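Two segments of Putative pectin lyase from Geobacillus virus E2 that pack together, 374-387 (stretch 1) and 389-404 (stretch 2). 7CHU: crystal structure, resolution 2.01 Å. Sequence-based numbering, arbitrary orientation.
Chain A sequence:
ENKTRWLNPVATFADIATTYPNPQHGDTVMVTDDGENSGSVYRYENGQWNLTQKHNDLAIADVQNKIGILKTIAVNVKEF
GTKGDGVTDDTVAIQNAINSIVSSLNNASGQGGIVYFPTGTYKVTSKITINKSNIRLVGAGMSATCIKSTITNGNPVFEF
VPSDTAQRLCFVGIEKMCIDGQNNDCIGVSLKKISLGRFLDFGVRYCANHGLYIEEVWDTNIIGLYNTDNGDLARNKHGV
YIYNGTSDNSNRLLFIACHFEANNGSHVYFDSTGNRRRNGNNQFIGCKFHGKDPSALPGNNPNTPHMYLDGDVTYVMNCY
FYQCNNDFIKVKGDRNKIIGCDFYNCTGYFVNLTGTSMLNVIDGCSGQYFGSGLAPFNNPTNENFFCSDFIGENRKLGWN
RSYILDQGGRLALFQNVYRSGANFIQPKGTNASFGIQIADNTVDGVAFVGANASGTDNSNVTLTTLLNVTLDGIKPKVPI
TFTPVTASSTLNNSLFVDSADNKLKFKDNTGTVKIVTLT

Stretch 1, residues 374-387: LAPFNNPTNENFFC
Stretch 2 (389-404) DFIGENRKLGWNRSYI

Stretch 1 runs as loop from Leu 374 to Asn 384 and as strand from Phe 385 to Cys 387. The strand pairs antiparallel with stretch 2. Phe 385 faces Trp 399, Phe 386 faces Gly 398 and Cys 387 faces Leu 397, with CA-CA distances of 4.5, 5.5 and 4.4 Å in turn.

Ala 375 lies against the Glu 393 carboxylate, CB to OE1 3.7 Å. Glu 393 closes a type II turn that starts at Phe 390, with Gly 392 at phi/psi 82/17. Pro 376 (C-gamma exo) sets its CB over the face of the Phe 390 ring (chi1 m), 3.6 Å from the centroid, a CH-pi contact. Phe 377 (chi1 p) meets Phe 390 CE1 at its ring edge, CE2 to CE1 4.1 Å. Its CE1 lies over one face of the Arg 395 guanidinium, 4.1 Å from CZ. Glu 393 holds that guanidinium through a salt bridge, OE2 to Arg 395 NE 2.9 Å. Asn 379 (chi1 m) completes the polar cluster: its OD1 accepts a hydrogen bond from Arg 395 NH1 at 2.9 Å.

Glu 383 (chi1 t, chi2 t) extends beside Trp 399, CD to CD1 4.0 Å. Asn 384 O accepts a weak hydrogen bond from Asn 400 N (3.4 Å) and a CA-H contact from Trp 399 CA (3.1 Å). Asn 400, at phi/psi 50/-122, lies in the type II' turn from Trp 399 to Ser 402.

Phe 385 (chi1 t) shares a sheet face with Trp 399 (chi1 p) and Leu 397. Phe 386 and Gly 398 form the hydrogen-bonded pair: Phe 386 N donates to Gly 398 O (2.9 Å), and Gly 398 N to Phe 386 O (3.0 Å). Lacking a side chain, Gly 398 lets the Phe 386 ring (chi1 p) cover its CA, 3.8 Å from the centroid; a CB there would clash with Phe 386 CZ. Cys 387 SG (chi1 t) meets Leu 397 CD1 at 4.1 Å.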

# COMPACT_ATOMS: atom_id res chain seq x y z
N LEU A 374 -17.64 11.35 24.10
CA LEU A 374 -17.27 12.02 22.86
C LEU A 374 -17.75 11.18 21.69
O LEU A 374 -18.82 10.57 21.76
CB LEU A 374 -15.75 12.24 22.82
CG LEU A 374 -15.12 12.95 24.04
CD1 LEU A 374 -13.63 13.13 23.81
CD2 LEU A 374 -15.78 14.30 24.37
N ALA A 375 -16.96 11.09 20.62
CA ALA A 375 -17.39 10.36 19.43
C ALA A 375 -16.15 10.03 18.62
O ALA A 375 -15.04 10.47 18.98
CB ALA A 375 -18.39 11.19 18.61
N PRO A 376 -16.29 9.26 17.53
CA PRO A 376 -15.12 9.04 16.65
C PRO A 376 -14.52 10.33 16.12
O PRO A 376 -13.30 10.44 16.02
CB PRO A 376 -15.70 8.18 15.51
CG PRO A 376 -16.84 7.44 16.13
CD PRO A 376 -17.43 8.40 17.15
N PHE A 377 -15.36 11.33 15.79
CA PHE A 377 -14.90 12.63 15.33
C PHE A 377 -15.80 13.70 15.95
O PHE A 377 -16.90 13.41 16.44
CB PHE A 377 -14.94 12.74 13.80
CG PHE A 377 -16.21 12.22 13.19
CD1 PHE A 377 -17.31 13.07 13.05
CD2 PHE A 377 -16.32 10.90 12.78
CE1 PHE A 377 -18.49 12.62 12.48
CE2 PHE A 377 -17.51 10.42 12.22
CZ PHE A 377 -18.60 11.28 12.09
N ASN A 378 -15.30 14.94 15.93
CA ASN A 378 -16.02 16.06 16.53
C ASN A 378 -17.00 16.65 15.52
O ASN A 378 -17.02 16.27 14.35
CB ASN A 378 -15.02 17.13 17.01
CG ASN A 378 -14.22 17.71 15.86
OD1 ASN A 378 -13.81 16.98 14.97
ND2 ASN A 378 -14.02 19.02 15.87
N ASN A 379 -17.78 17.64 15.97
CA ASN A 379 -18.61 18.41 15.05
C ASN A 379 -17.85 19.69 14.71
O ASN A 379 -17.88 20.65 15.49
CB ASN A 379 -19.97 18.74 15.70
CG ASN A 379 -20.78 17.47 16.02
OD1 ASN A 379 -20.65 16.43 15.35
ND2 ASN A 379 -21.64 17.57 17.03
N PRO A 380 -17.16 19.75 13.57
CA PRO A 380 -16.24 20.87 13.32
C PRO A 380 -16.96 22.10 12.77
O PRO A 380 -18.10 22.04 12.31
CB PRO A 380 -15.28 20.29 12.28
CG PRO A 380 -16.13 19.33 11.49
CD PRO A 380 -17.17 18.78 12.46
N THR A 381 -16.24 23.22 12.82
CA THR A 381 -16.76 24.50 12.36
C THR A 381 -17.12 24.48 10.87
O THR A 381 -18.19 24.95 10.47
CB THR A 381 -15.71 25.59 12.64
OG1 THR A 381 -15.36 25.57 14.02
CG2 THR A 381 -16.22 26.97 12.25
N ASN A 382 -16.23 23.96 10.03
CA ASN A 382 -16.42 23.99 8.58
C ASN A 382 -16.73 22.59 8.05
O ASN A 382 -16.62 21.60 8.76
CB ASN A 382 -15.18 24.57 7.89
CG ASN A 382 -14.99 26.06 8.19
OD1 ASN A 382 -15.96 26.81 8.30
ND2 ASN A 382 -13.74 26.48 8.36
N GLU A 383 -17.10 22.54 6.77
CA GLU A 383 -17.51 21.28 6.15
C GLU A 383 -16.35 20.28 6.06
O GLU A 383 -15.28 20.60 5.51
CB GLU A 383 -18.07 21.52 4.75
CG GLU A 383 -18.31 20.23 3.95
CD GLU A 383 -18.93 20.47 2.57
OE1 GLU A 383 -19.58 21.50 2.39
OE2 GLU A 383 -18.78 19.64 1.66
N ASN A 384 -16.56 19.09 6.60
CA ASN A 384 -15.72 17.92 6.36
C ASN A 384 -16.62 16.74 6.03
O ASN A 384 -17.83 16.79 6.25
CB ASN A 384 -14.86 17.63 7.57
CG ASN A 384 -13.88 18.76 7.88
OD1 ASN A 384 -12.74 18.73 7.43
ND2 ASN A 384 -14.32 19.76 8.64
N PHE A 385 -16.04 15.67 5.51
CA PHE A 385 -16.82 14.59 4.92
C PHE A 385 -16.48 13.27 5.60
O PHE A 385 -15.32 13.01 5.94
CB PHE A 385 -16.54 14.53 3.42
CG PHE A 385 -17.34 13.50 2.68
CD1 PHE A 385 -18.74 13.58 2.61
CD2 PHE A 385 -16.70 12.45 2.03
CE1 PHE A 385 -19.49 12.60 1.90
CE2 PHE A 385 -17.43 11.49 1.32
CZ PHE A 385 -18.83 11.57 1.27
N PHE A 386 -17.48 12.43 5.80
CA PHE A 386 -17.16 11.12 6.35
C PHE A 386 -18.08 10.06 5.77
O PHE A 386 -19.24 10.34 5.42
CB PHE A 386 -17.26 11.09 7.88
CG PHE A 386 -18.65 11.37 8.41
CD1 PHE A 386 -19.03 12.66 8.74
CD2 PHE A 386 -19.56 10.32 8.59
CE1 PHE A 386 -20.32 12.93 9.23
CE2 PHE A 386 -20.85 10.57 9.09
CZ PHE A 386 -21.22 11.87 9.41
N CYS A 387 -17.55 8.85 5.67
CA CYS A 387 -18.31 7.69 5.20
C CYS A 387 -17.63 6.47 5.81
O CYS A 387 -16.74 5.86 5.21
CB CYS A 387 -18.37 7.59 3.68
SG CYS A 387 -19.32 6.11 3.06
N ASP A 389 -18.12 3.30 9.33
CA ASP A 389 -18.99 2.68 10.34
C ASP A 389 -18.16 2.34 11.57
O ASP A 389 -17.41 1.36 11.57
CB ASP A 389 -19.68 1.44 9.78
CG ASP A 389 -20.90 1.02 10.62
OD1 ASP A 389 -21.12 1.57 11.71
OD2 ASP A 389 -21.63 0.12 10.16
N PHE A 390 -18.31 3.15 12.61
CA PHE A 390 -17.63 3.00 13.88
C PHE A 390 -18.56 2.36 14.90
O PHE A 390 -19.78 2.56 14.87
CB PHE A 390 -17.16 4.35 14.43
CG PHE A 390 -16.17 5.09 13.56
CD1 PHE A 390 -16.60 6.08 12.69
CD2 PHE A 390 -14.81 4.83 13.64
CE1 PHE A 390 -15.70 6.80 11.91
CE2 PHE A 390 -13.90 5.54 12.84
CZ PHE A 390 -14.35 6.52 11.98
N ILE A 391 -17.98 1.63 15.85
CA ILE A 391 -18.76 1.13 16.98
C ILE A 391 -19.17 2.31 17.85
O ILE A 391 -18.33 3.15 18.23
CB ILE A 391 -17.94 0.10 17.77
CG1 ILE A 391 -17.74 -1.17 16.92
CG2 ILE A 391 -18.62 -0.22 19.10
CD1 ILE A 391 -16.74 -2.16 17.55
N GLY A 392 -20.46 2.40 18.17
CA GLY A 392 -20.94 3.47 19.02
C GLY A 392 -21.21 4.78 18.33
O GLY A 392 -21.32 5.82 19.00
N GLU A 393 -21.31 4.79 17.00
CA GLU A 393 -21.61 6.01 16.25
C GLU A 393 -22.71 5.70 15.24
O GLU A 393 -22.55 4.83 14.36
CB GLU A 393 -20.36 6.57 15.57
CG GLU A 393 -20.62 7.75 14.62
CD GLU A 393 -21.32 8.93 15.29
OE1 GLU A 393 -20.71 9.55 16.20
OE2 GLU A 393 -22.47 9.24 14.91
N ASN A 394 -23.83 6.41 15.37
CA ASN A 394 -24.98 6.16 14.50
C ASN A 394 -24.79 6.77 13.13
O ASN A 394 -25.34 6.25 12.16
CB ASN A 394 -26.24 6.73 15.14
CG ASN A 394 -26.70 5.93 16.33
OD1 ASN A 394 -26.75 4.71 16.28
ND2 ASN A 394 -27.03 6.61 17.42
N ARG A 395 -24.10 7.90 13.03
CA ARG A 395 -23.92 8.56 11.74
C ARG A 395 -22.96 7.75 10.87
O ARG A 395 -21.86 7.40 11.32
CB ARG A 395 -23.41 9.98 11.92
CG ARG A 395 -24.40 10.91 12.63
CD ARG A 395 -23.74 12.21 13.06
NE ARG A 395 -22.81 11.99 14.16
CZ ARG A 395 -22.00 12.93 14.66
NH1 ARG A 395 -21.98 14.16 14.14
NH2 ARG A 395 -21.21 12.63 15.68
N LYS A 396 -23.38 7.43 9.64
CA LYS A 396 -22.59 6.63 8.70
C LYS A 396 -22.05 7.44 7.54
O LYS A 396 -20.90 7.25 7.15
CB LYS A 396 -23.41 5.47 8.12
CG LYS A 396 -24.25 4.70 9.16
CD LYS A 396 -23.38 4.11 10.28
CE LYS A 396 -24.22 3.23 11.21
NZ LYS A 396 -23.47 2.91 12.45
N LEU A 397 -22.84 8.33 6.95
CA LEU A 397 -22.35 9.23 5.92
C LEU A 397 -22.78 10.63 6.28
O LEU A 397 -23.87 10.83 6.83
CB LEU A 397 -22.89 8.83 4.54
CG LEU A 397 -22.35 9.59 3.32
CD1 LEU A 397 -22.39 8.69 2.09
CD2 LEU A 397 -23.14 10.84 3.03
N GLY A 398 -21.93 11.61 6.01
CA GLY A 398 -22.32 12.97 6.32
C GLY A 398 -21.28 13.99 5.89
O GLY A 398 -20.12 13.66 5.58
N TRP A 399 -21.75 15.23 5.84
CA TRP A 399 -20.88 16.37 5.68
C TRP A 399 -21.57 17.55 6.34
O TRP A 399 -22.80 17.65 6.32
CB TRP A 399 -20.59 16.67 4.21
CG TRP A 399 -21.80 17.10 3.50
CD1 TRP A 399 -22.23 18.39 3.28
CD2 TRP A 399 -22.78 16.24 2.92
NE1 TRP A 399 -23.42 18.37 2.59
CE2 TRP A 399 -23.78 17.06 2.35
CE3 TRP A 399 -22.91 14.84 2.82
CZ2 TRP A 399 -24.89 16.53 1.69
CZ3 TRP A 399 -24.01 14.32 2.16
CH2 TRP A 399 -24.98 15.16 1.60
N ASN A 400 -20.77 18.44 6.93
CA ASN A 400 -21.36 19.53 7.69
C ASN A 400 -22.41 19.00 8.67
O ASN A 400 -22.09 18.16 9.51
CB ASN A 400 -21.95 20.57 6.76
CG ASN A 400 -21.92 21.93 7.38
OD1 ASN A 400 -21.05 22.20 8.20
ND2 ASN A 400 -22.88 22.77 7.04
N ARG A 401 -23.66 19.46 8.57
CA ARG A 401 -24.72 18.98 9.47
C ARG A 401 -25.78 18.17 8.72
O ARG A 401 -26.95 18.12 9.15
CB ARG A 401 -25.34 20.14 10.24
CG ARG A 401 -24.36 20.76 11.23
CD ARG A 401 -24.87 22.10 11.79
NE ARG A 401 -24.71 23.18 10.82
CZ ARG A 401 -25.73 23.77 10.20
NH1 ARG A 401 -26.98 23.40 10.46
NH2 ARG A 401 -25.49 24.75 9.33
N SER A 402 -25.38 17.51 7.65
CA SER A 402 -26.23 16.65 6.83
C SER A 402 -25.82 15.19 7.04
O SER A 402 -24.66 14.84 6.79
CB SER A 402 -26.11 17.02 5.34
OG SER A 402 -26.47 18.38 5.10
N TYR A 403 -26.74 14.35 7.50
CA TYR A 403 -26.38 13.03 8.00
C TYR A 403 -27.26 11.94 7.42
O TYR A 403 -28.48 12.08 7.34
CB TYR A 403 -26.48 12.93 9.54
CG TYR A 403 -25.79 14.04 10.29
CD1 TYR A 403 -24.42 14.23 10.18
CD2 TYR A 403 -26.50 14.88 11.11
CE1 TYR A 403 -23.78 15.24 10.87
CE2 TYR A 403 -25.89 15.89 11.79
CZ TYR A 403 -24.53 16.06 11.69
OH TYR A 403 -23.92 17.08 12.39
N ILE A 404 -26.63 10.83 7.03
CA ILE A 404 -27.30 9.55 6.83
C ILE A 404 -26.90 8.68 8.02
O ILE A 404 -25.71 8.45 8.25
CB ILE A 404 -26.90 8.89 5.50
CG1 ILE A 404 -27.29 9.79 4.32
CG2 ILE A 404 -27.56 7.52 5.37
CD1 ILE A 404 -26.93 9.24 3.00
O HOH W 1 -19.39 14.56 16.74
O HOH W 2 -21.42 17.25 12.52
O HOH W 3 -19.57 20.72 10.29
O HOH W 4 -18.35 18.66 8.79